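Local coordinates for protein LP15968p (PDB 3MN8) that removes C-terminal arginine or lysine from peptides and proteins as a zinc metallocarboxypeptidase, present here as its first, catalytically active carboxypeptidase domain, at residues A[99-104]-A[163-168]; A[169-174]-A[193-198]; A[342-347]-A[413-418]; A[354-359]-A[385-390]. All coordinates share one frame; numbering follows the deposited sequence.

Interaction 1: residues A[99-104]-A[163-168]. With ZN (zinc ion), chain F; GEM ((2-guanidinoethylmercapto)succinic acid), chain G.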
loop_
_atom_site.group_PDB
_atom_site.type_symbol
_atom_site.label_atom_id
_atom_site.label_comp_id
_atom_site.label_asym_id
_atom_site.label_seq_id
_atom_site.Cartn_x
_atom_site.Cartn_y
_atom_site.Cartn_z
ATOM N N ASN A 99 10.765 3.739 2.117
ATOM C CA ASN A 99 11.860 4.182 2.969
ATOM C C ASN A 99 11.612 4.082 4.469
ATOM O O ASN A 99 12.081 4.942 5.228
ATOM C CB ASN A 99 12.262 5.617 2.621
ATOM C CG ASN A 99 13.613 5.999 3.205
ATOM O OD1 ASN A 99 13.737 6.984 3.924
ATOM N ND2 ASN A 99 14.628 5.200 2.910
ATOM N N MET A 100 10.895 3.046 4.905
ATOM C CA MET A 100 10.675 2.878 6.339
ATOM C C MET A 100 11.989 2.489 6.987
ATOM O O MET A 100 12.298 2.899 8.107
ATOM C CB MET A 100 9.573 1.862 6.635
ATOM C CG MET A 100 9.986 0.408 6.545
ATOM S SD MET A 100 8.600 -0.659 6.978
ATOM C CE MET A 100 8.019 0.151 8.468
ATOM N N HIS A 101 12.771 1.695 6.268
ATOM C CA HIS A 101 14.163 1.513 6.621
ATOM C C HIS A 101 14.930 2.564 5.831
ATOM O O HIS A 101 15.057 2.474 4.594
ATOM C CB HIS A 101 14.634 0.097 6.301
ATOM C CG HIS A 101 13.895 -0.958 7.062
ATOM N ND1 HIS A 101 12.955 -1.780 6.479
ATOM C CD2 HIS A 101 13.940 -1.305 8.369
ATOM C CE1 HIS A 101 12.467 -2.601 7.392
ATOM N NE2 HIS A 101 13.047 -2.334 8.548
ATOM N N GLY A 102 15.394 3.582 6.562
ATOM C CA GLY A 102 16.081 4.728 5.992
ATOM C C GLY A 102 17.174 4.441 4.968
ATOM O O GLY A 102 17.414 5.251 4.072
ATOM N N ASP A 103 17.849 3.301 5.094
ATOM C CA ASP A 103 18.920 2.949 4.163
ATOM C C ASP A 103 18.422 2.192 2.926
ATOM O O ASP A 103 19.202 1.866 2.040
ATOM C CB ASP A 103 20.008 2.153 4.884
ATOM C CG ASP A 103 19.443 1.069 5.790
ATOM O OD1 ASP A 103 20.194 0.589 6.661
ATOM O OD2 ASP A 103 18.260 0.694 5.637
ATOM N N GLU A 104 17.126 1.902 2.884
ATOM C CA GLU A 104 16.504 1.283 1.717
ATOM C C GLU A 104 15.769 2.370 0.948
ATOM O O GLU A 104 14.625 2.721 1.275
ATOM C CB GLU A 104 15.540 0.182 2.143
ATOM C CG GLU A 104 16.175 -0.907 2.998
ATOM C CD GLU A 104 15.137 -1.821 3.591
ATOM O OE1 GLU A 104 13.974 -1.729 3.157
ATOM O OE2 GLU A 104 15.467 -2.615 4.493
ATOM N N VAL A 163 22.658 1.263 11.711
ATOM C CA VAL A 163 22.401 2.687 11.779
ATOM C C VAL A 163 21.872 3.189 10.437
ATOM O O VAL A 163 22.390 2.849 9.363
ATOM C CB VAL A 163 23.641 3.481 12.207
ATOM C CG1 VAL A 163 23.499 4.940 11.806
ATOM C CG2 VAL A 163 23.876 3.332 13.720
ATOM N N GLY A 164 20.812 3.984 10.514
ATOM C CA GLY A 164 20.123 4.473 9.332
ATOM C C GLY A 164 18.895 3.639 9.007
ATOM O O GLY A 164 17.894 4.151 8.513
ATOM N N ARG A 165 18.977 2.342 9.290
ATOM C CA ARG A 165 17.864 1.438 9.056
ATOM C C ARG A 165 16.731 1.781 10.017
ATOM O O ARG A 165 15.612 2.052 9.591
ATOM C CB ARG A 165 18.312 -0.025 9.209
ATOM C CG ARG A 165 17.193 -1.048 9.019
ATOM C CD ARG A 165 17.702 -2.485 9.129
ATOM N NE ARG A 165 16.639 -3.417 9.510
ATOM C CZ ARG A 165 15.957 -4.170 8.651
ATOM N NH1 ARG A 165 16.223 -4.105 7.356
ATOM N NH2 ARG A 165 15.010 -4.995 9.086
ATOM N N GLY A 166 17.024 1.791 11.313
ATOM C CA GLY A 166 16.024 2.120 12.316
ATOM C C GLY A 166 15.932 3.626 12.410
ATOM O O GLY A 166 16.649 4.329 11.694
ATOM N N ASN A 167 15.052 4.131 13.275
ATOM C CA ASN A 167 14.898 5.578 13.408
ATOM C C ASN A 167 16.046 6.177 14.204
ATOM O O ASN A 167 17.128 5.584 14.298
ATOM C CB ASN A 167 13.519 5.984 13.968
ATOM C CG ASN A 167 13.327 5.610 15.433
ATOM O OD1 ASN A 167 14.232 5.088 16.090
ATOM N ND2 ASN A 167 12.132 5.883 15.950
ATOM N N ALA A 168 15.824 7.359 14.763
ATOM C CA ALA A 168 16.897 8.057 15.463
ATOM C C ALA A 168 17.214 7.399 16.801
ATOM O O ALA A 168 18.301 7.593 17.342
ATOM C CB ALA A 168 16.550 9.532 15.654
HETATM ZN ZN ZN F . 13.466 -2.900 4.722
HETATM C C8 GEM G . 12.135 -7.401 5.961
HETATM S S7 GEM G . 10.473 -6.974 5.521
HETATM C C6 GEM G . 10.209 -8.067 4.153
HETATM C C5 GEM G . 10.491 -9.533 4.474
HETATM N N3 GEM G . 9.455 -9.989 5.387
HETATM C C1 GEM G . 9.420 -11.143 6.044
HETATM N N4 GEM G . 8.404 -11.426 6.849
HETATM N N2 GEM G . 10.409 -12.020 5.903
HETATM C C9 GEM G . 12.433 -6.732 7.276
HETATM O O14 GEM G . 11.574 -5.958 7.753
HETATM O O15 GEM G . 13.516 -6.976 7.850
HETATM C C10 GEM G . 13.164 -7.032 4.880
HETATM C C11 GEM G . 13.404 -5.547 4.635
HETATM O O12 GEM G . 13.375 -5.147 3.445
HETATM O O13 GEM G . 13.657 -4.784 5.602
#
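Arg165 lies flat on the zinc ligand His101 in a buried loop-to-loop contact at the catalytic centre of the peptidase domain. The guanidinium and imidazole planes are 18° apart, with centres separated by 3.8 Å. CG anti to the backbone N (chi1 178°) starts an extended Arg165 chain that runs beside the histidine toward the inhibitor, (2-guanidinoethylmercapto)succinic acid. NH2 donates to its O15 at 2.8 Å, and NH1 gives a more bent bond to O13, the carboxylate oxygen that sits 2.1 Å from the zinc ion. His101 ND1 and both carboxylate oxygens of Glu104 hold the metal, the pair forming the HXXE signature, and His217 supplies a further ligand. Asp172 anchors both stacked groups, accepting from His101 NE2 and forming a salt bridge with Arg165 NH2. Asn99 ND2 ties the type I turn of residues 101-104 together, donating to Gly102 O and Glu104 O at 3.0 Å each. An alanine at Arg165 would probably leave one face of His101 uncovered and the inhibitor carboxylates without two donors. Segment 99-104 links strand 93-97 to helix 106-121, segment 163-168 follows helix 145-149, and Met100 packs on strand 212-217.

Interaction 2: residues A[169-174]-A[193-198]. With GEM ((2-guanidinoethylmercapto)succinic acid), chain G.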
loop_
_atom_site.group_PDB
_atom_site.type_symbol
_atom_site.label_atom_id
_atom_site.label_comp_id
_atom_site.label_asym_id
_atom_site.label_seq_id
_atom_site.Cartn_x
_atom_site.Cartn_y
_atom_site.Cartn_z
ATOM N N ALA A 169 16.264 6.628 17.335
ATOM C CA ALA A 169 16.487 5.887 18.581
ATOM C C ALA A 169 17.012 4.479 18.276
ATOM O O ALA A 169 17.177 3.650 19.181
ATOM C CB ALA A 169 15.207 5.827 19.408
ATOM N N ASN A 170 17.273 4.222 16.993
ATOM C CA ASN A 170 17.807 2.946 16.537
ATOM C C ASN A 170 16.876 1.765 16.750
ATOM O O ASN A 170 17.343 0.634 16.914
ATOM C CB ASN A 170 19.154 2.652 17.193
ATOM C CG ASN A 170 20.313 3.109 16.356
ATOM O OD1 ASN A 170 21.106 3.947 16.784
ATOM N ND2 ASN A 170 20.421 2.568 15.149
ATOM N N ILE A 171 15.568 2.003 16.748
ATOM C CA ILE A 171 14.651 0.864 16.725
ATOM C C ILE A 171 14.084 0.645 15.333
ATOM O O ILE A 171 13.898 1.595 14.568
ATOM C CB ILE A 171 13.520 0.909 17.804
ATOM C CG1 ILE A 171 12.302 1.684 17.306
ATOM C CG2 ILE A 171 14.053 1.426 19.146
ATOM C CD1 ILE A 171 11.248 0.814 16.632
ATOM N N ASP A 172 13.832 -0.628 15.022
ATOM C CA ASP A 172 13.379 -1.055 13.702
ATOM C C ASP A 172 11.865 -0.868 13.570
ATOM O O ASP A 172 11.077 -1.637 14.131
ATOM C CB ASP A 172 13.791 -2.515 13.443
ATOM C CG ASP A 172 13.486 -2.984 12.017
ATOM O OD1 ASP A 172 12.509 -2.474 11.398
ATOM O OD2 ASP A 172 14.229 -3.873 11.527
ATOM N N LEU A 173 11.469 0.163 12.828
ATOM C CA LEU A 173 10.064 0.505 12.708
ATOM C C LEU A 173 9.239 -0.667 12.173
ATOM O O LEU A 173 8.037 -0.750 12.424
ATOM C CB LEU A 173 9.897 1.755 11.843
ATOM C CG LEU A 173 10.501 3.030 12.442
ATOM C CD1 LEU A 173 10.432 4.190 11.453
ATOM C CD2 LEU A 173 9.821 3.387 13.769
ATOM N N ASN A 174 9.882 -1.586 11.458
ATOM C CA ASN A 174 9.164 -2.737 10.940
ATOM C C ASN A 174 9.125 -3.827 11.979
ATOM O O ASN A 174 8.864 -4.987 11.656
ATOM C CB ASN A 174 9.784 -3.267 9.654
ATOM C CG ASN A 174 8.765 -3.934 8.742
ATOM O OD1 ASN A 174 7.551 -3.727 8.873
ATOM N ND2 ASN A 174 9.258 -4.727 7.797
ATOM N N SER A 193 2.608 4.809 22.390
ATOM C CA SER A 193 3.924 4.959 22.995
ATOM C C SER A 193 4.987 4.169 22.234
ATOM O O SER A 193 5.974 3.724 22.813
ATOM C CB SER A 193 3.929 4.590 24.473
ATOM O OG SER A 193 5.063 5.170 25.111
ATOM N N ARG A 194 4.772 3.990 20.934
ATOM C CA ARG A 194 5.785 3.411 20.069
ATOM C C ARG A 194 6.673 4.544 19.592
ATOM O O ARG A 194 6.739 5.607 20.220
ATOM C CB ARG A 194 5.131 2.775 18.851
ATOM C CG ARG A 194 3.770 2.241 19.115
ATOM C CD ARG A 194 3.780 0.739 19.031
ATOM N NE ARG A 194 2.454 0.164 19.250
ATOM C CZ ARG A 194 2.255 -1.121 19.506
ATOM N NH1 ARG A 194 3.295 -1.943 19.565
ATOM N NH2 ARG A 194 1.028 -1.584 19.709
ATOM N N GLN A 195 7.338 4.327 18.461
ATOM C CA GLN A 195 8.070 5.397 17.813
ATOM C C GLN A 195 7.087 6.360 17.146
ATOM O O GLN A 195 6.063 5.950 16.592
ATOM C CB GLN A 195 9.071 4.854 16.799
ATOM C CG GLN A 195 10.070 3.878 17.395
ATOM C CD GLN A 195 10.883 4.463 18.543
ATOM O OE1 GLN A 195 11.529 5.501 18.402
ATOM N NE2 GLN A 195 10.876 3.777 19.679
ATOM N N PRO A 196 7.407 7.659 17.214
ATOM C CA PRO A 196 6.601 8.743 16.653
ATOM C C PRO A 196 6.110 8.310 15.290
ATOM O O PRO A 196 4.944 8.451 14.952
ATOM C CB PRO A 196 7.622 9.870 16.469
ATOM C CG PRO A 196 8.650 9.619 17.477
ATOM C CD PRO A 196 8.727 8.129 17.664
ATOM N N GLU A 197 7.032 7.765 14.512
ATOM C CA GLU A 197 6.779 7.483 13.115
ATOM C C GLU A 197 5.743 6.387 13.004
ATOM O O GLU A 197 4.842 6.455 12.179
ATOM C CB GLU A 197 8.086 7.078 12.416
ATOM C CG GLU A 197 9.151 8.188 12.343
ATOM C CD GLU A 197 10.061 8.226 13.566
ATOM O OE1 GLU A 197 10.956 9.113 13.613
ATOM O OE2 GLU A 197 9.885 7.363 14.464
ATOM N N THR A 198 5.878 5.382 13.856
ATOM C CA THR A 198 4.940 4.276 13.897
ATOM C C THR A 198 3.565 4.820 14.266
ATOM O O THR A 198 2.593 4.647 13.529
ATOM C CB THR A 198 5.364 3.243 14.952
ATOM O OG1 THR A 198 6.779 2.986 14.862
ATOM C CG2 THR A 198 4.567 1.954 14.788
HETATM C C8 GEM G . 12.135 -7.401 5.961
HETATM S S7 GEM G . 10.473 -6.974 5.521
HETATM C C6 GEM G . 10.209 -8.067 4.153
HETATM C C5 GEM G . 10.491 -9.533 4.474
HETATM N N3 GEM G . 9.455 -9.989 5.387
HETATM C C1 GEM G . 9.420 -11.143 6.044
HETATM N N4 GEM G . 8.404 -11.426 6.849
HETATM N N2 GEM G . 10.409 -12.020 5.903
HETATM C C9 GEM G . 12.433 -6.732 7.276
HETATM O O14 GEM G . 11.574 -5.958 7.753
HETATM O O15 GEM G . 13.516 -6.976 7.850
HETATM C C10 GEM G . 13.164 -7.032 4.880
HETATM C C11 GEM G . 13.404 -5.547 4.635
HETATM O O12 GEM G . 13.375 -5.147 3.445
HETATM O O13 GEM G . 13.657 -4.784 5.602
#
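Leu173 packs on Gln195 and the first turn of helix 196-205, and Ile171 on Gln195, with no hydrogen bond between the two segments. Leu173 forks over the helix start: CD1 rests 3.8 Å from Glu197 CB, and CD2 faces Gln195 CB and Thr198 OG1. Its side chain crosses those of Gln195 and Glu197 at about a right angle but slides past Thr198 in the opposite direction. Ile171 meets Gln195 tip to tip, where a bend at chi2 (-58°) turns Gln195 CD toward the isoleucine, while Ala169 CB borders the amide oxygen OE1. In the next shell, Asn167 ND2 donates to Gln195 OE1 and Glu197 OE2, and Asp176 binds both Gln195 N and Thr198 OG1. An alanine at Gln195 would probably open a gap beside Ile171 and cost Asn167 one of its acceptors. On the pocket side, an Asx turn (Asn174 N to Asp172 OD1, 2.8 Å) precedes the inhibitor contact, in which Asn174 ND2 donates to O14 of (2-guanidinoethylmercapto)succinic acid at 2.6 Å. Asn174 OD1 in turn accepts from Met289 N. The contact thus sets the pocket-lining loop that follows helix 145-149 against the N-terminal end of helix 196-205, where Gln195 is the N-cap residue.

Interaction 3: residues A[342-347]-A[413-418]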
loop_
_atom_site.group_PDB
_atom_site.type_symbol
_atom_site.label_atom_id
_atom_site.label_comp_id
_atom_site.label_asym_id
_atom_site.label_seq_id
_atom_site.Cartn_x
_atom_site.Cartn_y
_atom_site.Cartn_z
ATOM N N LEU A 342 -22.807 -0.570 -1.163
ATOM C CA LEU A 342 -23.309 0.150 -0.012
ATOM C C LEU A 342 -24.177 -0.738 0.834
ATOM O O LEU A 342 -25.033 -1.468 0.324
ATOM C CB LEU A 342 -24.134 1.350 -0.456
ATOM C CG LEU A 342 -23.421 2.345 -1.374
ATOM C CD1 LEU A 342 -24.436 3.352 -1.878
ATOM C CD2 LEU A 342 -22.238 3.037 -0.677
ATOM N N VAL A 343 -23.951 -0.674 2.137
ATOM C CA VAL A 343 -24.873 -1.275 3.072
ATOM C C VAL A 343 -25.662 -0.101 3.602
ATOM O O VAL A 343 -25.109 0.849 4.171
ATOM C CB VAL A 343 -24.162 -2.026 4.206
ATOM C CG1 VAL A 343 -25.173 -2.537 5.222
ATOM C CG2 VAL A 343 -23.324 -3.159 3.634
ATOM N N THR A 344 -26.966 -0.161 3.389
ATOM C CA THR A 344 -27.796 0.990 3.636
ATOM C C THR A 344 -29.036 0.662 4.455
ATOM O O THR A 344 -29.429 -0.501 4.586
ATOM C CB THR A 344 -28.240 1.607 2.317
ATOM O OG1 THR A 344 -28.742 2.923 2.561
ATOM C CG2 THR A 344 -29.332 0.748 1.670
ATOM N N ASP A 345 -29.617 1.716 5.016
ATOM C CA ASP A 345 -30.918 1.691 5.659
ATOM C C ASP A 345 -31.985 1.204 4.726
ATOM O O ASP A 345 -31.767 1.083 3.511
ATOM C CB ASP A 345 -31.335 3.123 5.971
ATOM C CG ASP A 345 -31.222 3.444 7.405
ATOM O OD1 ASP A 345 -31.403 4.630 7.761
ATOM O OD2 ASP A 345 -30.957 2.498 8.170
ATOM N N ALA A 346 -33.158 0.982 5.313
ATOM C CA ALA A 346 -34.413 0.970 4.573
ATOM C C ALA A 346 -34.709 2.409 4.179
ATOM O O ALA A 346 -35.263 2.660 3.106
ATOM C CB ALA A 346 -35.539 0.409 5.420
ATOM N N SER A 347 -34.333 3.343 5.058
ATOM C CA SER A 347 -34.301 4.765 4.721
ATOM C C SER A 347 -33.357 5.001 3.552
ATOM O O SER A 347 -33.236 6.119 3.067
ATOM C CB SER A 347 -33.806 5.603 5.907
ATOM O OG SER A 347 -34.632 5.440 7.049
ATOM N N ASP A 413 -25.026 -3.900 -3.599
ATOM C CA ASP A 413 -25.449 -3.190 -2.394
ATOM C C ASP A 413 -26.272 -4.071 -1.482
ATOM O O ASP A 413 -26.675 -5.167 -1.852
ATOM C CB ASP A 413 -26.285 -1.953 -2.749
ATOM C CG ASP A 413 -25.501 -0.907 -3.514
ATOM O OD1 ASP A 413 -24.265 -1.036 -3.649
ATOM O OD2 ASP A 413 -26.139 0.059 -3.973
ATOM N N PHE A 414 -26.535 -3.555 -0.292
ATOM C CA PHE A 414 -27.336 -4.255 0.685
ATOM C C PHE A 414 -28.243 -3.294 1.439
ATOM O O PHE A 414 -27.802 -2.230 1.887
ATOM C CB PHE A 414 -26.432 -4.990 1.670
ATOM C CG PHE A 414 -25.581 -6.041 1.025
ATOM C CD1 PHE A 414 -24.324 -5.719 0.534
ATOM C CD2 PHE A 414 -26.039 -7.349 0.896
ATOM C CE1 PHE A 414 -23.529 -6.685 -0.065
ATOM C CE2 PHE A 414 -25.256 -8.324 0.294
ATOM C CZ PHE A 414 -23.995 -7.993 -0.185
ATOM N N LYS A 415 -29.516 -3.667 1.550
ATOM C CA LYS A 415 -30.413 -3.056 2.519
ATOM C C LYS A 415 -30.661 -4.032 3.672
ATOM O O LYS A 415 -30.962 -5.210 3.459
ATOM C CB LYS A 415 -31.729 -2.615 1.877
ATOM C CG LYS A 415 -31.564 -1.476 0.899
ATOM C CD LYS A 415 -32.881 -0.757 0.651
ATOM C CE LYS A 415 -32.660 0.597 -0.024
ATOM N NZ LYS A 415 -33.919 1.405 -0.074
ATOM N N LEU A 416 -30.503 -3.528 4.891
ATOM C CA LEU A 416 -30.693 -4.322 6.096
ATOM C C LEU A 416 -31.820 -3.736 6.912
ATOM O O LEU A 416 -31.909 -2.514 7.061
ATOM C CB LEU A 416 -29.429 -4.310 6.955
ATOM C CG LEU A 416 -28.109 -4.690 6.295
ATOM C CD1 LEU A 416 -26.968 -4.708 7.318
ATOM C CD2 LEU A 416 -28.257 -6.033 5.623
ATOM N N ALA A 417 -32.674 -4.609 7.445
ATOM C CA ALA A 417 -33.775 -4.172 8.292
ATOM C C ALA A 417 -33.321 -4.215 9.739
ATOM O O ALA A 417 -32.503 -5.048 10.103
ATOM C CB ALA A 417 -34.988 -5.045 8.081
ATOM N N PRO A 418 -33.811 -3.288 10.568
ATOM C CA PRO A 418 -33.389 -3.410 11.958
ATOM C C PRO A 418 -34.008 -4.685 12.503
ATOM O O PRO A 418 -35.086 -5.061 12.048
ATOM C CB PRO A 418 -34.017 -2.178 12.626
ATOM C CG PRO A 418 -34.406 -1.256 11.495
ATOM C CD PRO A 418 -34.722 -2.152 10.349
#
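The Phe414 ring is met obliquely by Val343 CG2, 4.1 Å from CD1, and by the carbonyl oxygen of Leu342, while the ring also packs on Val385 and Ala387 of strand 381-388. The second flat group, the Asp413 carboxylate, receives Leu342 N at OD1 from above its plane, 62° out of it, and its OD2 forms a salt bridge with Arg411. Both groups belong to a parallel strand pair of the transthyretin-like domain, an all-beta unit that follows the catalytic domain. The two segments run 37° apart, with Val343 beside Phe414 and Thr344 beside Lys415. Three backbone bonds zip them: Phe414 N to Leu342 O at 2.6 Å, Thr344 N to Phe414 O at 2.7 Å and Leu416 N to Thr344 O at 3.2 Å. Phe414 thus both donates and accepts, and Thr344 does likewise, its O accepting from Leu416. On the side of the sheet bearing Val343 and Phe414, the other methyl of Val343, CG1, meets Leu416 CD1 at 3.5 Å. Leu416 itself leans on Tyr392 and Ser395 in the loop after strand 381-388, while Val343 and Phe414 carry the packing on that strand of the neighbouring sheet. The other face carries Thr344 and Lys415, side by side and pointing the same way. Placing Lys415 CG beside the backbone N (chi1 -67°) starts an extended chain that lies alongside the Thr344 methyl, with CE 3.7 Å from CG2. It passes Asp345 O and ends with NZ 3.7 Å from Ala346 O.

Interaction 4: residues A[354-359]-A[385-390]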
loop_
_atom_site.group_PDB
_atom_site.type_symbol
_atom_site.label_atom_id
_atom_site.label_comp_id
_atom_site.label_asym_id
_atom_site.label_seq_id
_atom_site.Cartn_x
_atom_site.Cartn_y
_atom_site.Cartn_z
ATOM N N ALA A 354 -20.748 -1.681 9.303
ATOM C CA ALA A 354 -21.386 -2.936 8.950
ATOM C C ALA A 354 -20.317 -3.936 8.528
ATOM O O ALA A 354 -19.195 -3.549 8.182
ATOM C CB ALA A 354 -22.393 -2.730 7.832
ATOM N N ASN A 355 -20.664 -5.218 8.567
ATOM C CA ASN A 355 -19.764 -6.259 8.090
ATOM C C ASN A 355 -20.265 -6.911 6.812
ATOM O O ASN A 355 -21.446 -7.241 6.684
ATOM C CB ASN A 355 -19.525 -7.315 9.169
ATOM C CG ASN A 355 -18.507 -6.870 10.202
ATOM O OD1 ASN A 355 -18.802 -6.819 11.398
ATOM N ND2 ASN A 355 -17.300 -6.542 9.745
ATOM N N VAL A 356 -19.358 -7.087 5.864
ATOM C CA VAL A 356 -19.674 -7.735 4.599
ATOM C C VAL A 356 -18.850 -9.016 4.447
ATOM O O VAL A 356 -17.616 -8.967 4.349
ATOM C CB VAL A 356 -19.428 -6.785 3.400
ATOM C CG1 VAL A 356 -19.549 -7.538 2.079
ATOM C CG2 VAL A 356 -20.399 -5.590 3.451
ATOM N N TYR A 357 -19.543 -10.157 4.435
ATOM C CA TYR A 357 -18.891 -11.454 4.423
ATOM C C TYR A 357 -18.976 -12.158 3.073
ATOM O O TYR A 357 -20.006 -12.088 2.397
ATOM C CB TYR A 357 -19.507 -12.376 5.475
ATOM C CG TYR A 357 -19.201 -12.072 6.932
ATOM C CD1 TYR A 357 -20.071 -11.304 7.699
ATOM C CD2 TYR A 357 -18.071 -12.597 7.554
ATOM C CE1 TYR A 357 -19.804 -11.045 9.043
ATOM C CE2 TYR A 357 -17.797 -12.345 8.885
ATOM C CZ TYR A 357 -18.660 -11.570 9.625
ATOM O OH TYR A 357 -18.378 -11.325 10.952
ATOM N N VAL A 358 -17.890 -12.852 2.714
ATOM C CA VAL A 358 -17.837 -13.712 1.535
ATOM C C VAL A 358 -17.626 -15.155 1.959
ATOM O O VAL A 358 -16.664 -15.467 2.660
ATOM C CB VAL A 358 -16.695 -13.296 0.565
ATOM C CG1 VAL A 358 -16.592 -14.264 -0.625
ATOM C CG2 VAL A 358 -16.896 -11.859 0.072
ATOM N N ALA A 359 -18.529 -16.032 1.538
ATOM C CA ALA A 359 -18.415 -17.450 1.860
ATOM C C ALA A 359 -17.021 -17.987 1.556
ATOM O O ALA A 359 -16.566 -17.945 0.412
ATOM C CB ALA A 359 -19.467 -18.251 1.107
ATOM N N VAL A 385 -22.071 -13.369 -1.336
ATOM C CA VAL A 385 -21.731 -12.282 -0.433
ATOM C C VAL A 385 -22.936 -11.948 0.427
ATOM O O VAL A 385 -24.070 -11.981 -0.058
ATOM C CB VAL A 385 -21.321 -11.029 -1.224
ATOM C CG1 VAL A 385 -20.631 -10.041 -0.322
ATOM C CG2 VAL A 385 -20.422 -11.418 -2.383
ATOM N N HIS A 386 -22.698 -11.648 1.701
ATOM C CA HIS A 386 -23.760 -11.151 2.577
ATOM C C HIS A 386 -23.251 -10.144 3.588
ATOM O O HIS A 386 -22.045 -10.065 3.847
ATOM C CB HIS A 386 -24.516 -12.297 3.275
ATOM C CG HIS A 386 -23.806 -12.894 4.460
ATOM N ND1 HIS A 386 -22.545 -12.519 4.859
ATOM C CD2 HIS A 386 -24.202 -13.865 5.322
ATOM C CE1 HIS A 386 -22.194 -13.224 5.924
ATOM N NE2 HIS A 386 -23.182 -14.043 6.224
ATOM N N ALA A 387 -24.176 -9.384 4.167
ATOM C CA ALA A 387 -23.810 -8.301 5.062
ATOM C C ALA A 387 -24.544 -8.419 6.380
ATOM O O ALA A 387 -25.681 -8.894 6.443
ATOM C CB ALA A 387 -24.097 -6.947 4.407
ATOM N N SER A 388 -23.885 -7.983 7.442
ATOM C CA SER A 388 -24.525 -7.974 8.740
ATOM C C SER A 388 -24.065 -6.769 9.553
ATOM O O SER A 388 -23.061 -6.119 9.229
ATOM C CB SER A 388 -24.221 -9.271 9.479
ATOM O OG SER A 388 -22.821 -9.472 9.578
ATOM N N ALA A 389 -24.823 -6.471 10.601
ATOM C CA ALA A 389 -24.536 -5.352 11.484
ATOM C C ALA A 389 -25.381 -5.479 12.750
ATOM O O ALA A 389 -26.525 -5.936 12.708
ATOM C CB ALA A 389 -24.817 -4.017 10.778
ATOM N N PHE A 390 -24.804 -5.079 13.876
ATOM C CA PHE A 390 -25.511 -5.070 15.150
ATOM C C PHE A 390 -26.786 -4.233 15.041
ATOM O O PHE A 390 -26.769 -3.127 14.500
ATOM C CB PHE A 390 -24.586 -4.519 16.242
ATOM C CG PHE A 390 -25.240 -4.365 17.586
ATOM C CD1 PHE A 390 -25.555 -3.108 18.080
ATOM C CD2 PHE A 390 -25.527 -5.471 18.363
ATOM C CE1 PHE A 390 -26.157 -2.957 19.325
ATOM C CE2 PHE A 390 -26.127 -5.326 19.608
ATOM C CZ PHE A 390 -26.443 -4.067 20.087
#
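Val356 and Val385 form the apolar centre of this antiparallel strand pair, their CG1 methyls 3.6 Å apart. Val385 CG1 also meets Val358 CG2, at 4.2 Å, and Val356 CG2 touches Ala387 CB at 4.1 Å. With CG1 anti to the backbone N in Val385 (chi1 -165°), one methyl touches two valines of the partner strand. This face turns to the other sheet of the transthyretin-like sandwich: Val356 and Ala387 reach Val343, Val385 packs on Ile339 and Leu412, and Ala354, paired with Ala389 CB across the contact, also touches Val343. The backbones join through two hydrogen-bonded pairs, each with bonds in both directions. Asn355 and Ser388 exchange bonds of 2.6 Å (Asn355 N to Ser388 O) and 2.7 Å (Ser388 N to Asn355 O); Tyr357 and His386 do the same. Farther out, the face of Asn355, Tyr357, His386 and Ser388 is polar and partly exposed. Ser388 OG lies near the plane of the tyrosine ring, 3.4 Å from CE1, whereas the very close approach modelled between the Tyr357 and His386 side chains is doubtful. The strand pair is thus two-faced: small aliphatic groups seal the sandwich interior, whereas the amide, aromatic and hydroxyl groups of the outer face are only partly exposed, Tyr357 resting on Glu362 and Pro365 and Ser388 on Thr394.

Overall arrangement
From the N terminus, interaction 1 closes a loop of 58 residues that includes helices 106-121 and 126-134, bringing the zinc-binding turn to the 163-168 loop. Interaction 2 opens directly afterwards and bridges a short, partly unmodelled excursion; the two contacts adjoin and share the bound inhibitor, which connects the metal site and inhibitor pocket to the start of helix 196-205. Interaction 3 later spans the transthyretin-like domain from strand 339-344 to strand 410-415, and interaction 4 falls wholly within that span, joining strands of the other sheet. Their centres lie about 11 Å apart, with packing between the sheets, but interactions 1 and 3 are separated by about 47 Å between centres.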